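Mandalate racemase/muconate lactonizing enzyme (Unidentified, PDB 4E4U) probably catalyses a metal-dependent isomerisation, racemisation or elimination on a carboxylate substrate, as do relatives in the mandelate racemase and muconate lactonizing enzyme family of the enolase superfamily. Local coordinates at residues Leu73-Gln76 and Ala77-Ser80; Ile244-Val247 and Ala248-Thr251; Tyr265-His268 and Lys269-Gln272; Leu289-Ala292 and Lys293-Ala296; Ile295-Leu298 and Ala299-His302. All coordinates share one frame; numbering follows the deposited sequence.

Interaction 1. Residues Leu73-Gln76 and Ala77-Ser80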
loop_
_atom_site.group_PDB
_atom_site.type_symbol
_atom_site.label_atom_id
_atom_site.label_comp_id
_atom_site.label_asym_id
_atom_site.label_seq_id
_atom_site.Cartn_x
_atom_site.Cartn_y
_atom_site.Cartn_z
ATOM N N LEU A 73 -5.903 -37.760 -1.592
ATOM C CA LEU A 73 -6.226 -37.890 -0.175
ATOM C C LEU A 73 -6.366 -36.534 0.505
ATOM O O LEU A 73 -7.355 -36.275 1.204
ATOM C CB LEU A 73 -5.170 -38.732 0.534
ATOM C CG LEU A 73 -5.279 -38.828 2.056
ATOM C CD1 LEU A 73 -6.644 -39.373 2.489
ATOM C CD2 LEU A 73 -4.137 -39.679 2.601
ATOM N N PHE A 74 -5.382 -35.662 0.310
ATOM C CA PHE A 74 -5.445 -34.344 0.917
ATOM C C PHE A 74 -6.695 -33.584 0.458
ATOM O O PHE A 74 -7.432 -33.035 1.283
ATOM C CB PHE A 74 -4.187 -33.516 0.640
ATOM C CG PHE A 74 -4.261 -32.137 1.228
ATOM C CD1 PHE A 74 -3.868 -31.907 2.537
ATOM C CD2 PHE A 74 -4.800 -31.086 0.496
ATOM C CE1 PHE A 74 -3.970 -30.643 3.099
ATOM C CE2 PHE A 74 -4.913 -29.826 1.048
ATOM C CZ PHE A 74 -4.505 -29.600 2.347
ATOM N N ARG A 75 -6.933 -33.546 -0.854
ATOM C CA ARG A 75 -8.072 -32.786 -1.369
ATOM C C ARG A 75 -9.396 -33.331 -0.847
ATOM O O ARG A 75 -10.297 -32.555 -0.522
ATOM C CB ARG A 75 -8.090 -32.747 -2.903
ATOM C CG ARG A 75 -6.938 -31.974 -3.556
ATOM C CD ARG A 75 -6.793 -30.542 -3.055
ATOM N NE ARG A 75 -8.024 -29.769 -3.163
ATOM C CZ ARG A 75 -8.121 -28.483 -2.839
ATOM N NH1 ARG A 75 -7.046 -27.821 -2.427
ATOM N NH2 ARG A 75 -9.289 -27.856 -2.940
ATOM N N GLN A 76 -9.530 -34.653 -0.773
ATOM C CA GLN A 76 -10.779 -35.224 -0.276
ATOM C C GLN A 76 -11.000 -34.865 1.191
ATOM O O GLN A 76 -12.100 -34.489 1.588
ATOM C CB GLN A 76 -10.813 -36.750 -0.448
ATOM C CG GLN A 76 -10.690 -37.244 -1.885
ATOM C CD GLN A 76 -11.787 -36.745 -2.805
ATOM O OE1 GLN A 76 -12.960 -36.679 -2.428
ATOM N NE2 GLN A 76 -11.414 -36.425 -4.042
ATOM N N ALA A 77 -9.955 -34.991 1.999
ATOM C CA ALA A 77 -10.070 -34.675 3.419
ATOM C C ALA A 77 -10.341 -33.190 3.643
ATOM O O ALA A 77 -11.203 -32.812 4.435
ATOM C CB ALA A 77 -8.809 -35.104 4.160
ATOM N N TYR A 78 -9.579 -32.353 2.942
ATOM C CA TYR A 78 -9.701 -30.903 3.023
ATOM C C TYR A 78 -11.097 -30.415 2.641
ATOM O O TYR A 78 -11.558 -29.394 3.138
ATOM C CB TYR A 78 -8.634 -30.275 2.111
ATOM C CG TYR A 78 -8.559 -28.766 2.120
ATOM C CD1 TYR A 78 -8.098 -28.078 3.232
ATOM C CD2 TYR A 78 -8.917 -28.030 1.000
ATOM C CE1 TYR A 78 -8.002 -26.707 3.234
ATOM C CE2 TYR A 78 -8.834 -26.650 0.993
ATOM C CZ TYR A 78 -8.378 -25.990 2.117
ATOM O OH TYR A 78 -8.278 -24.616 2.141
ATOM N N SER A 79 -11.762 -31.158 1.761
ATOM C CA SER A 79 -13.055 -30.748 1.211
ATOM C C SER A 79 -14.247 -31.367 1.939
ATOM O O SER A 79 -15.396 -30.977 1.703
ATOM C CB SER A 79 -13.119 -31.138 -0.266
ATOM O OG SER A 79 -12.077 -30.491 -0.985
ATOM N N SER A 80 -13.960 -32.328 2.818
ATOM C CA SER A 80 -14.963 -33.179 3.457
ATOM C C SER A 80 -16.162 -32.415 4.017
ATOM O O SER A 80 -16.004 -31.496 4.821
ATOM C CB SER A 80 -14.297 -33.987 4.577
ATOM O OG SER A 80 -15.173 -34.964 5.114
#
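The carbonyl oxygen of Arg75 takes a bond from the side chain of Ser79 one turn on, Ser79 OG lying 2.8 Å from Arg75 O, while Ser79 N reaches the same oxygen only weakly. A serine that folds back on the helix in this way satisfies a carbonyl where the backbone bonds are giving out. Its OG stands beside its own backbone N (chi1 -60°), which brings the hydroxyl over the preceding turn. The regular part of the helix is held by Tyr78 N to Phe74 O at 2.8 Å and Ala77 N to Leu73 O at 3.0 Å, both nearly straight.

Around this frame Tyr78 is flanked by two side chains that point the same way as it does. Phe74 CE2 packs 3.9 Å from Tyr78 CB, which lies over a face of the phenylalanine; the two rings are near parallel, with planes 17° apart, but slid so far that they barely overlap. Tyr78 CD2 sits over a face of the Arg75 guanidinium, toward its rim, 3.9 Å from Arg75 CZ. The polar ends reach further: Arg75 NE bonds to Ala173 O and Gln76 NE2 to Glu392 O, both of the second subunit, and Ser80 OG to Thr44 O of that subunit.

Leu73 and Ala77 rest on Val94 of helix 88-109, and Tyr78 meets the ring of Tyr265. The arrangement is a helix C-terminus with a serine side chain closing its last turn, set in the N-terminal capping domain characteristic of the enolase superfamily.

Interaction 2. Residues Ile244-Val247 and Ala248-Thr251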
loop_
_atom_site.group_PDB
_atom_site.type_symbol
_atom_site.label_atom_id
_atom_site.label_comp_id
_atom_site.label_asym_id
_atom_site.label_seq_id
_atom_site.Cartn_x
_atom_site.Cartn_y
_atom_site.Cartn_z
ATOM N N ILE A 244 0.931 -10.714 14.454
ATOM C CA ILE A 244 2.260 -11.284 14.613
ATOM C C ILE A 244 3.282 -10.524 13.753
ATOM O O ILE A 244 4.424 -10.308 14.178
ATOM C CB ILE A 244 2.263 -12.814 14.379
ATOM C CG1 ILE A 244 3.582 -13.431 14.845
ATOM C CG2 ILE A 244 1.972 -13.176 12.924
ATOM C CD1 ILE A 244 3.532 -14.937 14.908
ATOM N N ALA A 245 2.859 -10.047 12.585
ATOM C CA ALA A 245 3.745 -9.231 11.750
ATOM C C ALA A 245 4.126 -7.911 12.421
ATOM O O ALA A 245 5.224 -7.400 12.207
ATOM C CB ALA A 245 3.133 -8.975 10.386
ATOM N N GLN A 246 3.222 -7.358 13.219
ATOM C CA GLN A 246 3.532 -6.146 13.966
ATOM C C GLN A 246 4.713 -6.369 14.910
ATOM O O GLN A 246 5.572 -5.495 15.065
ATOM C CB GLN A 246 2.307 -5.663 14.731
ATOM C CG GLN A 246 1.382 -4.811 13.877
ATOM C CD GLN A 246 2.081 -3.591 13.302
ATOM O OE1 GLN A 246 2.767 -2.860 14.018
ATOM N NE2 GLN A 246 1.924 -3.377 11.995
ATOM N N VAL A 247 4.766 -7.542 15.533
ATOM C CA VAL A 247 5.883 -7.877 16.412
ATOM C C VAL A 247 7.169 -7.963 15.580
ATOM O O VAL A 247 8.194 -7.362 15.922
ATOM C CB VAL A 247 5.646 -9.173 17.209
ATOM C CG1 VAL A 247 6.819 -9.435 18.142
ATOM C CG2 VAL A 247 4.354 -9.085 18.000
ATOM N N ALA A 248 7.108 -8.676 14.459
ATOM C CA ALA A 248 8.282 -8.829 13.602
ATOM C C ALA A 248 8.830 -7.478 13.136
ATOM O O ALA A 248 10.039 -7.278 13.061
ATOM C CB ALA A 248 7.953 -9.714 12.410
ATOM N N LYS A 249 7.933 -6.547 12.832
ATOM C CA LYS A 249 8.342 -5.225 12.362
ATOM C C LYS A 249 9.108 -4.439 13.418
ATOM O O LYS A 249 9.928 -3.586 13.088
ATOM C CB LYS A 249 7.117 -4.421 11.914
ATOM C CG LYS A 249 6.541 -4.904 10.598
ATOM C CD LYS A 249 5.187 -4.277 10.321
ATOM C CE LYS A 249 4.494 -4.986 9.158
ATOM N NZ LYS A 249 3.077 -4.572 8.992
ATOM N N HIS A 250 8.854 -4.745 14.688
ATOM C CA HIS A 250 9.383 -3.950 15.790
ATOM C C HIS A 250 10.528 -4.606 16.553
ATOM O O HIS A 250 10.940 -4.101 17.594
ATOM C CB HIS A 250 8.256 -3.581 16.761
ATOM C CG HIS A 250 7.421 -2.432 16.294
ATOM N ND1 HIS A 250 7.738 -1.126 16.578
ATOM C CD2 HIS A 250 6.294 -2.392 15.540
ATOM C CE1 HIS A 250 6.841 -0.323 16.030
ATOM N NE2 HIS A 250 5.954 -1.073 15.391
ATOM N N THR A 251 11.031 -5.724 16.049
ATOM C CA THR A 251 12.211 -6.347 16.633
ATOM C C THR A 251 13.131 -6.937 15.578
ATOM O O THR A 251 12.694 -7.371 14.501
ATOM C CB THR A 251 11.854 -7.420 17.696
ATOM O OG1 THR A 251 13.062 -7.916 18.292
ATOM C CG2 THR A 251 11.117 -8.597 17.069
HETATM O O HOH W 1 1.065 -5.956 10.453
HETATM O O HOH W 2 3.938 -0.303 13.584
HETATM O O HOH W 3 3.122 0.153 15.577
#
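Side chains of Gln246, Lys249 and His250 meet along the last turn of helix 241-249, a local contact on a helix that links strands 231-233 and 255-257 in a beta-alpha-beta unit of the barrel domain. Water joins these polar ends in one of the two conformers of Gln246. One molecule accepts from both Gln246 NE2, at 3.1 Å, and Lys249 NZ, at 2.8 Å; the two nitrogens are both donors and do not bond each other. Another donates to Gln246 OE1 over 2.8 Å and lies in the plane of the His250 ring, 2.8 Å from His250 NE2. In this conformer the glutamine amide uses its nitrogen toward the lysine and its oxygen toward the histidine, its chain bent at chi2 (-58°).

The ring of His250 runs beside Gln246 and brings CD2, edge on, to 3.2 Å from Gln246 O. Behind it the backbone is leaving the helix: Lys249 N still bonds to Ala245 O at 2.9 Å, but His250 N turns to Val247 O at 3.0 Å, standing well above that carbonyl plane. On the buried side Ile244 and Val247 pack on Ile255.

With water as common acceptor for two nitrogens and as bridge from amide oxygen to ring nitrogen, the chemistry suggests a hydrated helix end whose polar side chains are coupled mainly through solvent, at least in this conformer.

Interaction 3. Residues Tyr265-His268 and Lys269-Gln272; sequences YEFH and KLLQ
His268 O receives the backbone N-H of Gln272 over 2.8 Å, and Gln272 CG comes within 3.1 Å of the same oxygen. From there the glutamine side chain folds over the imidazole. Its CG lies 3.6 Å from the centroid of the His268 ring and 22° from the ring normal, a CH-pi contact, and the terminal amide runs on nearly parallel to the ring, the planes 15° apart, with Gln272 CD 3.4 Å from His268 CE1. The histidine is placed for this by having CG opposite its backbone N (chi1 173°), while the glutamine chain bends at chi2 to cross it. A water in the ring plane, 2.8 Å from His268 ND1, donates weakly to Gln272 OE1.

Along the other side of helix 263-272, Phe267 CD1 touches Leu270 CD2 at 4.2 Å, and both residues pack on Leu279 of the following barrel strand. The charged ends of Lys269 and Glu266 form salt bridges with Glu241 and Arg85 of the second subunit, respectively. The His268 ring also meets His302 of the fourth subunit edge-to-face.

The imidazole is thus held by several kinds of contact, an aliphatic carbon and an amide on a face and water at an edge, which would limit its rotation; at this subunit boundary its ND1 is met by water.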
loop_
_atom_site.group_PDB
_atom_site.type_symbol
_atom_site.label_atom_id
_atom_site.label_comp_id
_atom_site.label_asym_id
_atom_site.label_seq_id
_atom_site.Cartn_x
_atom_site.Cartn_y
_atom_site.Cartn_z
ATOM N N TYR A 265 -2.249 -22.924 2.810
ATOM C CA TYR A 265 -3.046 -21.703 2.734
ATOM C C TYR A 265 -2.818 -20.790 3.939
ATOM O O TYR A 265 -2.748 -19.573 3.800
ATOM C CB TYR A 265 -4.525 -22.046 2.577
ATOM C CG TYR A 265 -4.789 -22.910 1.367
ATOM C CD1 TYR A 265 -4.690 -22.384 0.082
ATOM C CD2 TYR A 265 -5.130 -24.251 1.502
ATOM C CE1 TYR A 265 -4.926 -23.175 -1.036
ATOM C CE2 TYR A 265 -5.367 -25.045 0.391
ATOM C CZ TYR A 265 -5.269 -24.502 -0.868
ATOM O OH TYR A 265 -5.506 -25.296 -1.961
ATOM N N GLU A 266 -2.684 -21.380 5.123
ATOM C CA GLU A 266 -2.431 -20.592 6.325
ATOM C C GLU A 266 -1.009 -20.054 6.356
ATOM O O GLU A 266 -0.777 -18.908 6.736
ATOM C CB GLU A 266 -2.744 -21.394 7.589
ATOM C CG GLU A 266 -4.223 -21.671 7.729
ATOM C CD GLU A 266 -4.617 -22.321 9.048
ATOM O OE1 GLU A 266 -3.762 -22.471 9.956
ATOM O OE2 GLU A 266 -5.807 -22.679 9.177
ATOM N N PHE A 267 -0.045 -20.878 5.954
ATOM C CA PHE A 267 1.326 -20.402 5.900
ATOM C C PHE A 267 1.518 -19.323 4.831
ATOM O O PHE A 267 2.316 -18.414 5.018
ATOM C CB PHE A 267 2.314 -21.558 5.755
ATOM C CG PHE A 267 2.519 -22.318 7.032
ATOM C CD1 PHE A 267 3.436 -21.868 7.972
ATOM C CD2 PHE A 267 1.759 -23.450 7.321
ATOM C CE1 PHE A 267 3.621 -22.553 9.162
ATOM C CE2 PHE A 267 1.938 -24.141 8.515
ATOM C CZ PHE A 267 2.871 -23.686 9.436
ATOM N N HIS A 268 0.797 -19.420 3.719
ATOM C CA HIS A 268 0.807 -18.354 2.727
ATOM C C HIS A 268 0.369 -17.023 3.341
ATOM O O HIS A 268 1.037 -16.005 3.180
ATOM C CB HIS A 268 -0.095 -18.728 1.547
ATOM C CG HIS A 268 -0.281 -17.627 0.552
ATOM N ND1 HIS A 268 0.750 -17.122 -0.216
ATOM C CD2 HIS A 268 -1.387 -16.927 0.203
ATOM C CE1 HIS A 268 0.279 -16.174 -1.009
ATOM N NE2 HIS A 268 -1.009 -16.029 -0.764
ATOM N N LYS A 269 -0.749 -17.030 4.061
ATOM C CA LYS A 269 -1.240 -15.801 4.679
ATOM C C LYS A 269 -0.203 -15.227 5.641
ATOM O O LYS A 269 0.035 -14.017 5.678
ATOM C CB LYS A 269 -2.543 -16.062 5.431
ATOM C CG LYS A 269 -3.710 -16.434 4.560
ATOM C CD LYS A 269 -4.954 -16.650 5.410
ATOM C CE LYS A 269 -6.081 -17.247 4.591
ATOM N NZ LYS A 269 -7.232 -17.671 5.429
ATOM N N LEU A 270 0.411 -16.106 6.427
ATOM C CA LEU A 270 1.441 -15.687 7.372
ATOM C C LEU A 270 2.630 -15.025 6.673
ATOM O O LEU A 270 3.070 -13.943 7.062
ATOM C CB LEU A 270 1.916 -16.894 8.176
ATOM C CG LEU A 270 3.061 -16.660 9.160
ATOM C CD1 LEU A 270 2.564 -15.894 10.377
ATOM C CD2 LEU A 270 3.652 -18.002 9.574
ATOM N N LEU A 271 3.143 -15.679 5.636
ATOM C CA LEU A 271 4.300 -15.156 4.911
ATOM C C LEU A 271 3.978 -13.869 4.154
ATOM O O LEU A 271 4.796 -12.958 4.112
ATOM C CB LEU A 271 4.832 -16.218 3.947
ATOM C CG LEU A 271 5.498 -17.412 4.626
ATOM C CD1 LEU A 271 5.591 -18.571 3.648
ATOM C CD2 LEU A 271 6.881 -17.019 5.150
ATOM N N GLN A 272 2.782 -13.788 3.577
ATOM C CA GLN A 272 2.360 -12.583 2.858
ATOM C C GLN A 272 2.364 -11.371 3.776
ATOM O O GLN A 272 2.666 -10.264 3.338
ATOM C CB GLN A 272 0.952 -12.763 2.287
ATOM C CG GLN A 272 0.861 -13.720 1.128
ATOM C CD GLN A 272 1.524 -13.193 -0.116
ATOM O OE1 GLN A 272 2.701 -13.461 -0.364
ATOM N NE2 GLN A 272 0.774 -12.443 -0.916
HETATM O O HOH W 4 3.496 -16.840 -0.745
#

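Interaction 4. Residues Leu289-Ala292 and Lys293-Ala296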
loop_
_atom_site.group_PDB
_atom_site.type_symbol
_atom_site.label_atom_id
_atom_site.label_comp_id
_atom_site.label_asym_id
_atom_site.label_seq_id
_atom_site.Cartn_x
_atom_site.Cartn_y
_atom_site.Cartn_z
ATOM N N LEU A 289 3.208 -35.071 4.601
ATOM C CA LEU A 289 4.534 -34.762 4.076
ATOM C C LEU A 289 4.518 -33.945 2.789
ATOM O O LEU A 289 5.337 -33.048 2.621
ATOM C CB LEU A 289 5.339 -36.044 3.881
ATOM C CG LEU A 289 5.908 -36.603 5.182
ATOM C CD1 LEU A 289 6.454 -38.002 4.966
ATOM C CD2 LEU A 289 7.013 -35.687 5.705
ATOM N N LEU A 290 3.609 -34.245 1.872
ATOM C CA LEU A 290 3.553 -33.445 0.652
ATOM C C LEU A 290 3.108 -32.017 0.966
ATOM O O LEU A 290 3.703 -31.059 0.475
ATOM C CB LEU A 290 2.665 -34.091 -0.412
ATOM C CG LEU A 290 2.592 -33.301 -1.723
ATOM C CD1 LEU A 290 3.978 -33.097 -2.320
ATOM C CD2 LEU A 290 1.658 -33.972 -2.720
ATOM N N GLU A 291 2.082 -31.869 1.802
ATOM C CA GLU A 291 1.664 -30.534 2.208
ATOM C C GLU A 291 2.794 -29.801 2.946
ATOM O O GLU A 291 2.999 -28.602 2.751
ATOM C CB GLU A 291 0.382 -30.592 3.042
ATOM C CG GLU A 291 -0.268 -29.235 3.287
ATOM C CD GLU A 291 -1.015 -28.655 2.091
ATOM O OE1 GLU A 291 -1.006 -29.237 0.976
ATOM O OE2 GLU A 291 -1.643 -27.603 2.286
ATOM N N ALA A 292 3.550 -30.520 3.774
ATOM C CA ALA A 292 4.694 -29.903 4.450
ATOM C C ALA A 292 5.770 -29.461 3.452
ATOM O O ALA A 292 6.361 -28.398 3.598
ATOM C CB ALA A 292 5.272 -30.851 5.503
ATOM N N LYS A 293 6.015 -30.277 2.433
ATOM C CA LYS A 293 6.938 -29.903 1.363
ATOM C C LYS A 293 6.459 -28.632 0.659
ATOM O O LYS A 293 7.260 -27.751 0.328
ATOM C CB LYS A 293 7.074 -31.049 0.357
ATOM C CG LYS A 293 8.077 -30.811 -0.759
ATOM C CD LYS A 293 9.498 -31.019 -0.273
ATOM C CE LYS A 293 10.498 -30.688 -1.362
ATOM N NZ LYS A 293 11.897 -30.960 -0.932
ATOM N N LYS A 294 5.148 -28.517 0.460
ATOM C CA LYS A 294 4.580 -27.326 -0.163
ATOM C C LYS A 294 4.790 -26.090 0.717
ATOM O O LYS A 294 5.097 -25.002 0.222
ATOM C CB LYS A 294 3.097 -27.540 -0.476
ATOM C CG LYS A 294 2.888 -28.548 -1.595
ATOM C CD LYS A 294 1.422 -28.704 -1.991
ATOM C CE LYS A 294 1.264 -29.733 -3.116
ATOM N NZ LYS A 294 -0.170 -29.933 -3.476
ATOM N N ILE A 295 4.632 -26.258 2.026
ATOM C CA ILE A 295 4.881 -25.165 2.959
ATOM C C ILE A 295 6.361 -24.759 2.921
ATOM O O ILE A 295 6.689 -23.566 2.898
ATOM C CB ILE A 295 4.430 -25.554 4.376
ATOM C CG1 ILE A 295 2.905 -25.663 4.403
ATOM C CG2 ILE A 295 4.941 -24.535 5.414
ATOM C CD1 ILE A 295 2.369 -26.468 5.575
ATOM N N ALA A 296 7.259 -25.744 2.889
ATOM C CA ALA A 296 8.687 -25.446 2.785
ATOM C C ALA A 296 9.002 -24.664 1.505
ATOM O O ALA A 296 9.865 -23.785 1.499
ATOM C CB ALA A 296 9.503 -26.724 2.843
HETATM O O HOH W 5 -1.210 -31.197 -0.952
#
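Helix 289-301 is one of the helices that surround the barrel of the enolase-type C-terminal domain, joining strand 278-279 to strand 305-306, and its first two turns bring Leu290, Glu291 and Lys294 together. The extended chain of Lys294 runs back across both neighbours. Lys294 CE meets Leu290 CG at 4.1 Å, and Lys294 CD passes Glu291 OE1 at 3.9 Å, so the lysine's methylenes pack on these neighbours while its ammonium group lies beyond them. CG of Lys294 lies beside the backbone N (chi1 -69°), which directs the chain toward the start of the helix.

The backbone underneath is regular: Lys294 N bonds to Leu290 O and Ile295 N to Glu291 O, each at 2.9 Å. Ile295 CG1 lies 3.4 Å from Glu291 O.

The charges have stronger partners outside the pair. Glu291 bridges to Lys264, and Lys294 to Glu71 and to Glu300 of the fourth subunit, which would be expected to stabilise the ionised forms of both groups in this buried setting. Between themselves the two are beyond salt-bridge distance, Glu291 OE1 and Lys294 NZ being 4.6 Å apart. A water fills the link, donating to Glu291 OE1 at 2.8 Å and accepting from Lys294 NZ at 3.0 Å.

Interaction 5. Residues Ile295-Leu298 and Ala299-His302; sequences IATL and AEVH
Glu300 leaves the closing turns of helix 289-301, a barrel helix in a beta-alpha-beta unit, and meets the turn before it atom by atom. Its CB is 3.4 Å from Thr297 O. CG, placed beside the backbone N (chi1 -73°), lies 3.4 Å from Ala296 O, the carbonyl that also accepts the N-H of Glu300. At the tip, Glu300 OE1 takes a bond of 3.2 Å from a water that also touches Thr297 OG1, so carboxylate and hydroxyl are joined through solvent. The stronger partner of Glu300 OE1 is Lys294 of the fourth subunit, and Thr297 OG1 turns to Lys293 O in its own helix.

After Val301, whose N still reaches Thr297 O, the backbone bonds weaken. Leu298 O, which takes weak bonds from Val301 N and His302 N, also has side chains close by: a methyl of Val301, CG2, set between the backbone N and the carbonyl carbon, lies 3.2 Å from Leu298 O. Leu298 packs on Leu271 of the neighbouring helix 263-272 and on Leu298 of the fourth subunit, which places this turn at a subunit interface. Approaching in the plane of its own ring and by its edge, His302 brings CD2 to 3.1 Å from Leu298 O.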
loop_
_atom_site.group_PDB
_atom_site.type_symbol
_atom_site.label_atom_id
_atom_site.label_comp_id
_atom_site.label_asym_id
_atom_site.label_seq_id
_atom_site.Cartn_x
_atom_site.Cartn_y
_atom_site.Cartn_z
ATOM N N ILE A 295 4.632 -26.258 2.026
ATOM C CA ILE A 295 4.881 -25.165 2.959
ATOM C C ILE A 295 6.361 -24.759 2.921
ATOM O O ILE A 295 6.689 -23.566 2.898
ATOM C CB ILE A 295 4.430 -25.554 4.376
ATOM C CG1 ILE A 295 2.905 -25.663 4.403
ATOM C CG2 ILE A 295 4.941 -24.535 5.414
ATOM C CD1 ILE A 295 2.369 -26.468 5.575
ATOM N N ALA A 296 7.259 -25.744 2.889
ATOM C CA ALA A 296 8.687 -25.446 2.785
ATOM C C ALA A 296 9.002 -24.664 1.505
ATOM O O ALA A 296 9.865 -23.785 1.499
ATOM C CB ALA A 296 9.503 -26.724 2.843
ATOM N N THR A 297 8.296 -24.987 0.427
ATOM C CA THR A 297 8.427 -24.277 -0.842
ATOM C C THR A 297 8.023 -22.806 -0.722
ATOM O O THR A 297 8.724 -21.912 -1.227
ATOM C CB THR A 297 7.571 -24.974 -1.917
ATOM O OG1 THR A 297 8.104 -26.282 -2.162
ATOM C CG2 THR A 297 7.553 -24.176 -3.214
ATOM N N LEU A 298 6.894 -22.547 -0.060
ATOM C CA LEU A 298 6.487 -21.167 0.201
ATOM C C LEU A 298 7.584 -20.449 0.968
ATOM O O LEU A 298 7.932 -19.311 0.650
ATOM C CB LEU A 298 5.190 -21.109 1.002
ATOM C CG LEU A 298 3.958 -21.760 0.383
ATOM C CD1 LEU A 298 2.749 -21.579 1.301
ATOM C CD2 LEU A 298 3.696 -21.168 -0.993
ATOM N N ALA A 299 8.148 -21.124 1.969
ATOM C CA ALA A 299 9.214 -20.507 2.730
ATOM C C ALA A 299 10.394 -20.161 1.820
ATOM O O ALA A 299 10.968 -19.078 1.931
ATOM C CB ALA A 299 9.644 -21.408 3.863
ATOM N N GLU A 300 10.748 -21.058 0.900
ATOM C CA GLU A 300 11.895 -20.804 0.020
ATOM C C GLU A 300 11.757 -19.487 -0.738
ATOM O O GLU A 300 12.713 -18.717 -0.846
ATOM C CB GLU A 300 12.076 -21.918 -1.004
ATOM C CG GLU A 300 12.605 -23.222 -0.462
ATOM C CD GLU A 300 13.065 -24.115 -1.593
ATOM O OE1 GLU A 300 12.305 -25.020 -1.986
ATOM O OE2 GLU A 300 14.184 -23.891 -2.106
ATOM N N VAL A 301 10.574 -19.223 -1.281
ATOM C CA VAL A 301 10.436 -18.050 -2.137
ATOM C C VAL A 301 10.417 -16.756 -1.338
ATOM O O VAL A 301 10.638 -15.691 -1.895
ATOM C CB VAL A 301 9.240 -18.130 -3.135
ATOM C CG1 VAL A 301 9.438 -19.297 -4.087
ATOM C CG2 VAL A 301 7.905 -18.209 -2.407
ATOM N N HIS A 302 10.168 -16.858 -0.032
ATOM C CA HIS A 302 10.255 -15.716 0.883
ATOM C C HIS A 302 11.607 -15.631 1.595
ATOM O O HIS A 302 11.811 -14.766 2.451
ATOM C CB HIS A 302 9.141 -15.768 1.929
ATOM C CG HIS A 302 7.784 -15.508 1.369
ATOM N ND1 HIS A 302 7.223 -14.253 1.320
ATOM C CD2 HIS A 302 6.876 -16.354 0.810
ATOM C CE1 HIS A 302 6.020 -14.334 0.776
ATOM N NE2 HIS A 302 5.787 -15.588 0.456
HETATM O O HOH W 6 10.407 -27.250 -0.785
#

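From the N terminus the five contacts follow one another, each along one helix or at its C-terminal end, so none closes a long loop. Interaction 1 lies in the N-terminal domain; interactions 2 to 5 belong to three helices of the barrel domain. Interaction 1 reaches across the domain boundary, through Arg75 and Tyr78 to Tyr265 of interaction 3 and through Phe74 to Glu291 of interaction 4. Interaction 2 touches interaction 3 where Ile244 meets Leu270. Helices 263-272 and 289-301 then pack along each other, joining interaction 3 to interactions 4 and 5, which overlap at Ile295 and Ala296. Interactions 3, 4 and 5 all face the fourth subunit.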